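Local coordinates for vacuolar aminopeptidase 1 (Saccharomyces cerevisiae, PDB 5JH9), which removes N-terminal amino acids from peptides as a zinc-dependent M18 aminopeptidase of the vacuole, and is the major cargo of the cytoplasm-to-vacuole targeting pathway, at residues H49-I54 with G488-G493; G129-H134 with S333-Y338; R173-G178 with P202-P207. The protein carries 1 engineered substitution. All blocks are in the same frame, centred on the assembly; numbering follows the deposited sequence.

Contact 1: H49-I54 with G488-G493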
loop_
_atom_site.group_PDB
_atom_site.type_symbol
_atom_site.label_atom_id
_atom_site.label_comp_id
_atom_site.label_asym_id
_atom_site.label_seq_id
_atom_site.Cartn_x
_atom_site.Cartn_y
_atom_site.Cartn_z
ATOM N N HIS B 49 18.325 -61.419 -1.586
ATOM C CA HIS B 49 18.667 -60.042 -1.966
ATOM C C HIS B 49 18.067 -59.604 -3.319
ATOM O O HIS B 49 18.726 -58.913 -4.104
ATOM C CB HIS B 49 20.183 -59.846 -1.946
ATOM N N ASN B 50 16.819 -60.011 -3.573
ATOM C CA ASN B 50 16.077 -59.626 -4.777
ATOM C C ASN B 50 15.077 -58.512 -4.448
ATOM O O ASN B 50 13.964 -58.771 -3.974
ATOM C CB ASN B 50 15.359 -60.839 -5.390
ATOM C CG ASN B 50 14.847 -60.576 -6.807
ATOM O OD1 ASN B 50 14.554 -59.439 -7.189
ATOM N ND2 ASN B 50 14.741 -61.638 -7.597
ATOM N N TYR B 51 15.488 -57.276 -4.723
ATOM C CA TYR B 51 14.675 -56.087 -4.463
ATOM C C TYR B 51 13.809 -55.684 -5.665
ATOM O O TYR B 51 12.786 -55.027 -5.489
ATOM C CB TYR B 51 15.581 -54.933 -4.005
ATOM C CG TYR B 51 16.182 -55.185 -2.631
ATOM C CD1 TYR B 51 17.298 -56.019 -2.473
ATOM C CD2 TYR B 51 15.620 -54.623 -1.488
ATOM C CE1 TYR B 51 17.838 -56.268 -1.213
ATOM C CE2 TYR B 51 16.151 -54.866 -0.227
ATOM C CZ TYR B 51 17.260 -55.684 -0.092
ATOM O OH TYR B 51 17.783 -55.925 1.158
ATOM N N GLU B 52 14.205 -56.097 -6.870
ATOM C CA GLU B 52 13.508 -55.721 -8.108
ATOM C C GLU B 52 12.096 -56.312 -8.226
ATOM O O GLU B 52 11.172 -55.612 -8.636
ATOM C CB GLU B 52 14.343 -56.106 -9.326
ATOM N N ASP B 53 11.929 -57.586 -7.871
ATOM C CA ASP B 53 10.616 -58.247 -7.965
ATOM C C ASP B 53 9.575 -57.613 -7.057
ATOM O O ASP B 53 8.448 -57.381 -7.485
ATOM C CB ASP B 53 10.710 -59.739 -7.625
ATOM C CG ASP B 53 11.376 -60.554 -8.711
ATOM O OD1 ASP B 53 11.791 -59.983 -9.743
ATOM O OD2 ASP B 53 11.478 -61.786 -8.526
ATOM N N ILE B 54 9.945 -57.360 -5.806
ATOM C CA ILE B 54 9.016 -56.761 -4.843
ATOM C C ILE B 54 8.656 -55.318 -5.238
ATOM O O ILE B 54 7.519 -54.883 -5.029
ATOM C CB ILE B 54 9.528 -56.882 -3.380
ATOM C CG1 ILE B 54 8.410 -56.563 -2.377
ATOM C CG2 ILE B 54 10.753 -56.010 -3.120
ATOM C CD1 ILE B 54 7.326 -57.614 -2.297
ATOM N N GLY B 488 12.791 -44.659 -3.463
ATOM C CA GLY B 488 13.882 -45.481 -3.985
ATOM C C GLY B 488 13.366 -46.821 -4.493
ATOM O O GLY B 488 12.398 -47.357 -3.956
ATOM N N SER B 489 14.009 -47.357 -5.528
ATOM C CA SER B 489 13.630 -48.654 -6.097
ATOM C C SER B 489 13.861 -49.825 -5.130
ATOM O O SER B 489 13.168 -50.829 -5.231
ATOM C CB SER B 489 14.363 -48.911 -7.421
ATOM O OG SER B 489 15.766 -48.815 -7.267
ATOM N N LYS B 490 14.818 -49.686 -4.209
ATOM C CA LYS B 490 15.075 -50.691 -3.158
ATOM C C LYS B 490 14.220 -50.526 -1.899
ATOM O O LYS B 490 14.221 -51.411 -1.044
ATOM C CB LYS B 490 16.549 -50.681 -2.717
ATOM C CG LYS B 490 17.457 -51.640 -3.455
ATOM C CD LYS B 490 18.070 -51.030 -4.699
ATOM C CE LYS B 490 19.197 -51.905 -5.230
ATOM N NZ LYS B 490 20.360 -51.989 -4.297
ATOM N N ASP B 491 13.505 -49.411 -1.774
ATOM C CA ASP B 491 12.878 -49.056 -0.502
ATOM C C ASP B 491 11.661 -49.894 -0.123
ATOM O O ASP B 491 11.398 -50.062 1.064
ATOM C CB ASP B 491 12.562 -47.555 -0.451
ATOM C CG ASP B 491 13.791 -46.723 -0.143
ATOM O OD1 ASP B 491 14.511 -47.086 0.812
ATOM O OD2 ASP B 491 14.054 -45.716 -0.843
ATOM N N VAL B 492 10.948 -50.440 -1.107
ATOM C CA VAL B 492 9.846 -51.367 -0.826
ATOM C C VAL B 492 10.411 -52.607 -0.132
ATOM O O VAL B 492 9.940 -52.992 0.938
ATOM C CB VAL B 492 9.079 -51.802 -2.096
ATOM C CG1 VAL B 492 8.013 -52.837 -1.749
ATOM C CG2 VAL B 492 8.433 -50.606 -2.778
ATOM N N GLY B 493 11.428 -53.209 -0.744
ATOM C CA GLY B 493 12.088 -54.389 -0.183
ATOM C C GLY B 493 12.757 -54.119 1.155
ATOM O O GLY B 493 12.652 -54.931 2.078
HETATM O O HOH W 1 12.411 -52.974 -3.375
#
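Tyr-51 has the largest share of this contact, its ring set obliquely against the turn that opens helix 491-510. Tyr-51 CD2 lies 3.5 Å from Lys-490 O, and Tyr-51 CE2 3.7 Å from Gly-493 C. The chain of Lys-490 runs roughly perpendicular to the tyrosine, its CG 3.8 Å from Tyr-51 CB; its NZ is 5.8 Å from the ring centroid, at most a weak cation-pi attraction. The bare CA of Gly-493 makes room for both the Tyr-51 ring and Ile-54 CG2, which comes to 3.6 Å from that CA. Chi1 of -166° puts Ile-54 CG1 trans to the backbone N, and this branch meets Val-492 CG1 at 3.8 Å. A water ties the backbones together, donating to Tyr-51 O and Ser-489 O and accepting from Gly-493 N. Behind this shell, Asn-50 OD1 caps helix 52-64 by accepting from Asp-53 N in a straight bond (169°). Ser-489 OG is held by Lys-296 O. Segment 49-54 follows the Leu-47/Glu-48 protease B cleavage site, so the first residues of the mature chain pack here against the start of helix 491-510, and Phe-311 of helix 304-322 covers Ile-54 and Val-492.

Contact 2: G129-H134 with S333-Y338. With CAC (cacodylate ion), chain K.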
loop_
_atom_site.group_PDB
_atom_site.type_symbol
_atom_site.label_atom_id
_atom_site.label_comp_id
_atom_site.label_asym_id
_atom_site.label_seq_id
_atom_site.Cartn_x
_atom_site.Cartn_y
_atom_site.Cartn_z
ATOM N N GLY B 129 2.641 -56.569 19.243
ATOM C CA GLY B 129 3.504 -55.925 18.257
ATOM C C GLY B 129 2.646 -55.439 17.106
ATOM O O GLY B 129 2.197 -56.246 16.293
ATOM N N VAL B 130 2.421 -54.126 17.046
ATOM C CA VAL B 130 1.503 -53.497 16.094
ATOM C C VAL B 130 2.258 -52.672 15.041
ATOM O O VAL B 130 3.224 -51.983 15.371
ATOM C CB VAL B 130 0.530 -52.517 16.818
ATOM C CG1 VAL B 130 -0.472 -51.895 15.840
ATOM C CG2 VAL B 130 -0.183 -53.205 17.975
ATOM N N ILE B 131 1.799 -52.746 13.790
ATOM C CA ILE B 131 2.133 -51.767 12.761
ATOM C C ILE B 131 0.830 -51.135 12.304
ATOM O O ILE B 131 -0.049 -51.830 11.796
ATOM C CB ILE B 131 2.849 -52.361 11.530
ATOM C CG1 ILE B 131 4.132 -53.086 11.955
ATOM C CG2 ILE B 131 3.164 -51.244 10.526
ATOM C CD1 ILE B 131 4.851 -53.788 10.824
ATOM N N GLY B 132 0.724 -49.818 12.483
ATOM C CA GLY B 132 -0.436 -49.057 12.063
ATOM C C GLY B 132 -0.101 -48.158 10.883
ATOM O O GLY B 132 0.849 -47.375 10.939
ATOM N N SER B 133 -0.890 -48.276 9.820
ATOM C CA SER B 133 -0.708 -47.492 8.598
ATOM C C SER B 133 -2.064 -47.072 8.071
ATOM O O SER B 133 -3.095 -47.529 8.575
ATOM C CB SER B 133 0.013 -48.329 7.536
ATOM O OG SER B 133 1.304 -48.691 7.967
ATOM N N HIS B 134 -2.070 -46.210 7.057
ATOM C CA HIS B 134 -3.326 -45.826 6.414
ATOM C C HIS B 134 -3.369 -46.183 4.934
ATOM O O HIS B 134 -2.346 -46.163 4.238
ATOM C CB HIS B 134 -3.687 -44.363 6.697
ATOM C CG HIS B 134 -2.858 -43.363 5.961
ATOM N ND1 HIS B 134 -3.243 -42.833 4.748
ATOM C CD2 HIS B 134 -1.706 -42.741 6.297
ATOM C CE1 HIS B 134 -2.341 -41.957 4.350
ATOM N NE2 HIS B 134 -1.408 -41.873 5.277
ATOM N N SER B 333 0.610 -60.417 17.203
ATOM C CA SER B 333 1.111 -59.523 16.153
ATOM C C SER B 333 -0.043 -59.039 15.283
ATOM O O SER B 333 -0.976 -59.791 15.030
ATOM C CB SER B 333 2.136 -60.265 15.296
ATOM O OG SER B 333 3.211 -60.727 16.096
ATOM N N THR B 334 0.021 -57.785 14.831
ATOM C CA THR B 334 -1.015 -57.230 13.957
ATOM C C THR B 334 -0.496 -56.125 13.033
ATOM O O THR B 334 0.376 -55.330 13.409
ATOM C CB THR B 334 -2.229 -56.686 14.771
ATOM O OG1 THR B 334 -3.216 -56.121 13.890
ATOM C CG2 THR B 334 -1.804 -55.618 15.771
ATOM N N VAL B 335 -1.038 -56.107 11.818
ATOM C CA VAL B 335 -1.038 -54.919 10.983
ATOM C C VAL B 335 -2.488 -54.460 10.895
ATOM O O VAL B 335 -3.378 -55.240 10.536
ATOM C CB VAL B 335 -0.490 -55.170 9.570
ATOM C CG1 VAL B 335 -0.609 -53.903 8.719
ATOM C CG2 VAL B 335 0.952 -55.643 9.635
ATOM N N THR B 336 -2.713 -53.196 11.236
ATOM C CA THR B 336 -4.024 -52.580 11.134
ATOM C C THR B 336 -3.941 -51.394 10.160
ATOM O O THR B 336 -3.090 -50.519 10.309
ATOM C CB THR B 336 -4.526 -52.141 12.516
ATOM O OG1 THR B 336 -4.532 -53.276 13.401
ATOM C CG2 THR B 336 -5.935 -51.568 12.426
ATOM N N LEU B 337 -4.835 -51.392 9.173
ATOM C CA LEU B 337 -4.856 -50.420 8.086
ATOM C C LEU B 337 -6.089 -49.525 8.221
ATOM O O LEU B 337 -7.215 -50.015 8.231
ATOM C CB LEU B 337 -4.877 -51.155 6.739
ATOM C CG LEU B 337 -3.759 -52.188 6.532
ATOM C CD1 LEU B 337 -3.910 -52.931 5.210
ATOM C CD2 LEU B 337 -2.396 -51.513 6.617
ATOM N N TYR B 338 -5.868 -48.218 8.330
ATOM C CA TYR B 338 -6.942 -47.241 8.557
ATOM C C TYR B 338 -7.329 -46.426 7.321
ATOM O O TYR B 338 -6.539 -46.249 6.395
ATOM C CB TYR B 338 -6.525 -46.285 9.664
ATOM C CG TYR B 338 -6.278 -46.958 10.994
ATOM C CD1 TYR B 338 -7.341 -47.313 11.816
ATOM C CD2 TYR B 338 -4.982 -47.224 11.438
ATOM C CE1 TYR B 338 -7.126 -47.916 13.044
ATOM C CE2 TYR B 338 -4.756 -47.826 12.665
ATOM C CZ TYR B 338 -5.832 -48.164 13.467
ATOM O OH TYR B 338 -5.629 -48.753 14.688
HETATM AS AS CAC K . -0.181 -37.273 6.285
HETATM O O1 CAC K . -0.683 -38.821 5.682
HETATM O O2 CAC K . 0.408 -36.409 4.882
HETATM C C1 CAC K . -1.754 -36.345 7.012
HETATM C C2 CAC K . 1.203 -37.400 7.658
#
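Strands 129-134 and 333-338 run parallel, their axes 4.5 Å apart at closest and 22° from exact alignment, in an unbroken register from Gly-129 opposite Ser-333 to His-134 opposite Tyr-338. Five backbone hydrogen bonds alternate between the strands, from Thr-334 N to Gly-129 O at one end to Tyr-338 N to Ser-133 O, 2.9 Å, at the other. CA-H...O contacts run between them, as from Val-130 CA to Thr-334 O at 3.4 Å.

On one face Val-130 and Thr-334 run abreast off the sheet, with their CG2 methyls 3.6 Å apart. Chi1 of 179° in Thr-334 sets OG1 opposite the backbone N, leaving CG2 for the valine while OG1 bonds to Ala-115 O of the next strand. Tyr-338 comes obliquely over the strand end, CD2 3.4 Å from Ser-133 O, and Leu-356 of helix 355-368 packs on this face. The other face carries Ile-131, Val-335, Ser-133 and Leu-337, with Ile-131 CB 4.2 Å from Val-335 CG2. Phe-503 of helix 491-510 and Met-314 of helix 304-322 pack there, and Ser-133 OG bonds to Ala-386 O.

His-134 closes the strand with its CB 3.4 Å from Tyr-338 O, but its ring leads away and binds a zinc ion with Asp-305 and Asp-387. Its ND1 has a weak partner in Asp-136 OD1. O1 of a cacodylate, probably a crystallisation component, lies 3.2 Å from His-134 NE2; the angle of 124° is poor, and a hydrogen bond is doubtful because NE2 probably faces the zinc. The pairing therefore delivers a zinc ligand at the C-terminal ends of the parallel strands. His-212 of a second subunit, a substrate-binding residue by similarity, also holds the anion, consistent with an active site beside a subunit boundary.

Contact 3: R173-G178 with P202-P207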
loop_
_atom_site.group_PDB
_atom_site.type_symbol
_atom_site.label_atom_id
_atom_site.label_comp_id
_atom_site.label_asym_id
_atom_site.label_seq_id
_atom_site.Cartn_x
_atom_site.Cartn_y
_atom_site.Cartn_z
ATOM N N ARG B 173 -3.706 -34.781 -16.551
ATOM C CA ARG B 173 -3.385 -36.142 -16.141
ATOM C C ARG B 173 -4.505 -37.047 -16.638
ATOM O O ARG B 173 -5.676 -36.660 -16.620
ATOM C CB ARG B 173 -3.282 -36.245 -14.615
ATOM C CG ARG B 173 -2.224 -35.358 -13.978
ATOM C CD ARG B 173 -0.818 -35.914 -14.114
ATOM N NE ARG B 173 0.166 -35.008 -13.523
ATOM C CZ ARG B 173 1.435 -35.314 -13.241
ATOM N NH1 ARG B 173 1.933 -36.523 -13.500
ATOM N NH2 ARG B 173 2.218 -34.391 -12.691
ATOM N N ASP B 174 -4.141 -38.245 -17.080
ATOM C CA ASP B 174 -5.112 -39.244 -17.543
ATOM C C ASP B 174 -5.845 -39.847 -16.336
ATOM O O ASP B 174 -5.250 -40.601 -15.571
ATOM C CB ASP B 174 -4.401 -40.356 -18.324
ATOM C CG ASP B 174 -3.801 -39.874 -19.639
ATOM O OD1 ASP B 174 -3.698 -38.654 -19.859
ATOM O OD2 ASP B 174 -3.414 -40.730 -20.458
ATOM N N LEU B 175 -7.127 -39.520 -16.174
ATOM C CA LEU B 175 -7.893 -39.955 -14.999
ATOM C C LEU B 175 -8.912 -41.066 -15.290
ATOM O O LEU B 175 -9.851 -40.888 -16.079
ATOM C CB LEU B 175 -8.592 -38.765 -14.336
ATOM C CG LEU B 175 -7.711 -37.594 -13.903
ATOM C CD1 LEU B 175 -8.569 -36.495 -13.285
ATOM C CD2 LEU B 175 -6.622 -38.037 -12.939
ATOM N N GLY B 176 -8.713 -42.211 -14.640
ATOM C CA GLY B 176 -9.684 -43.305 -14.651
ATOM C C GLY B 176 -10.729 -43.096 -13.573
ATOM O O GLY B 176 -10.600 -42.197 -12.744
ATOM N N ILE B 177 -11.768 -43.923 -13.597
ATOM C CA ILE B 177 -12.841 -43.876 -12.605
ATOM C C ILE B 177 -12.989 -45.256 -11.990
ATOM O O ILE B 177 -12.795 -46.264 -12.666
ATOM C CB ILE B 177 -14.177 -43.364 -13.205
ATOM C CG1 ILE B 177 -15.218 -43.129 -12.110
ATOM C CG2 ILE B 177 -14.725 -44.306 -14.274
ATOM C CD1 ILE B 177 -16.390 -42.283 -12.560
ATOM N N GLY B 178 -13.308 -45.298 -10.702
ATOM C CA GLY B 178 -13.431 -46.570 -10.002
ATOM C C GLY B 178 -13.857 -46.420 -8.554
ATOM O O GLY B 178 -13.831 -45.320 -7.995
ATOM N N PRO B 202 -8.727 -43.887 -19.463
ATOM C CA PRO B 202 -8.931 -42.635 -18.751
ATOM C C PRO B 202 -10.220 -41.993 -19.245
ATOM O O PRO B 202 -10.280 -41.507 -20.377
ATOM C CB PRO B 202 -7.698 -41.807 -19.125
ATOM C CG PRO B 202 -7.174 -42.397 -20.392
ATOM C CD PRO B 202 -7.899 -43.683 -20.668
ATOM N N VAL B 203 -11.254 -42.040 -18.409
ATOM C CA VAL B 203 -12.572 -41.511 -18.783
ATOM C C VAL B 203 -12.627 -39.980 -18.779
ATOM O O VAL B 203 -13.523 -39.392 -19.388
ATOM C CB VAL B 203 -13.711 -42.062 -17.887
ATOM C CG1 VAL B 203 -13.707 -43.591 -17.889
ATOM C CG2 VAL B 203 -13.640 -41.507 -16.466
ATOM N N CYS B 204 -11.699 -39.327 -18.087
ATOM C CA CYS B 204 -11.688 -37.873 -18.076
ATOM C C CYS B 204 -10.313 -37.280 -17.815
ATOM O O CYS B 204 -9.325 -37.994 -17.597
ATOM C CB CYS B 204 -12.712 -37.353 -17.064
ATOM S SG CYS B 204 -12.276 -37.726 -15.370
ATOM N N ARG B 205 -10.282 -35.956 -17.869
ATOM C CA ARG B 205 -9.074 -35.175 -17.763
ATOM C C ARG B 205 -9.495 -33.764 -17.342
ATOM O O ARG B 205 -10.558 -33.296 -17.743
ATOM C CB ARG B 205 -8.401 -35.180 -19.134
ATOM C CG ARG B 205 -7.125 -34.381 -19.265
ATOM C CD ARG B 205 -6.567 -34.557 -20.671
ATOM N NE ARG B 205 -5.360 -33.764 -20.886
ATOM C CZ ARG B 205 -5.334 -32.452 -21.141
ATOM N NH1 ARG B 205 -6.452 -31.730 -21.213
ATOM N NH2 ARG B 205 -4.169 -31.847 -21.327
ATOM N N ILE B 206 -8.682 -33.121 -16.507
ATOM C CA ILE B 206 -8.907 -31.744 -16.074
ATOM C C ILE B 206 -7.976 -30.864 -16.932
ATOM O O ILE B 206 -6.765 -30.839 -16.695
ATOM C CB ILE B 206 -8.624 -31.577 -14.564
ATOM C CG1 ILE B 206 -9.438 -32.605 -13.755
ATOM C CG2 ILE B 206 -8.980 -30.167 -14.099
ATOM C CD1 ILE B 206 -9.111 -32.650 -12.279
ATOM N N PRO B 207 -8.530 -30.173 -17.951
ATOM C CA PRO B 207 -7.684 -29.477 -18.935
ATOM C C PRO B 207 -7.176 -28.114 -18.477
ATOM O O PRO B 207 -7.971 -27.234 -18.145
ATOM C CB PRO B 207 -8.619 -29.314 -20.134
ATOM C CG PRO B 207 -9.970 -29.161 -19.517
ATOM C CD PRO B 207 -9.963 -30.015 -18.268
HETATM O O HOH W 2 -6.484 -34.205 -15.321
HETATM O O HOH W 3 -3.756 -35.815 -19.967
#
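Leu-175 is the tight centre of this contact, joined to Cys-204 by a reciprocal pair of backbone hydrogen bonds. Leu-175 N donates to Cys-204 O at 3.0 Å, and Cys-204 N returns the bond to Leu-175 O at 3.1 Å with an N-H...O angle of 166°. This is a single antiparallel bridge, and because Val-203 and Cys-204 both face Leu-175 it forms a classic beta bulge. Around it the side chains are closely fitted. Leu-175 CB sits 4.0 Å from Cys-204 SG, and its CD1 reaches Ile-206 CD1 at 4.0 Å. Ile-177 lies roughly perpendicular to Val-203, CG2 to CG2 at 3.7 Å. Asp-174 and Pro-202 lie alongside each other, CB to CB at 3.7 Å.

The looser side, toward Arg-173 and Arg-205, is filled by two bound waters in a buried place beside the second subunit. One water accepts from both Arg-173 N and Ile-206 N. The other accepts from Arg-205 NE at 2.8 Å, in the guanidinium plane at its edge, and donates to Asp-174 OD1. The extended chain of Arg-205, with chi1 178°, carries NE out to that water; the direct gap from Asp-174 OD1 to Arg-205 NE is 5.3 Å, so the pair is water-mediated. Asp-174 instead has a salt bridge to Arg-484 of the second subunit, whose carbonyl oxygen also receives Arg-205 NH2, and Arg-205 NH2 bridges Asp-172 too.

The loop 202-207 thus runs beside the beginning of strand 175-184, with strand 276-285 bonded to the strand and strand 230-232 to the loop, while helix 259-269 covers Ile-177 and Val-203.

After the propeptide helix 34-44 the chain enters helix 52-64, whose beginning joins the beginning of helix 491-510 in contact 1, closing a loop of 433 residues that encloses the other two. Strand 129-134 starts contact 2, whose partner strand 333-338 returns only after the excursion that forms the antiparallel sheet. Within that excursion contact 3 closes a short loop of 23 residues. The three are therefore concentric along the chain, and none cross. In space they stay apart: nearest atoms are about 11 Å apart for contacts 1 and 2, and about 16 Å for contacts 2 and 3. Contacts 1 and 2 share helices 304-322 and 491-510, while contact 3 lies at a subunit interface.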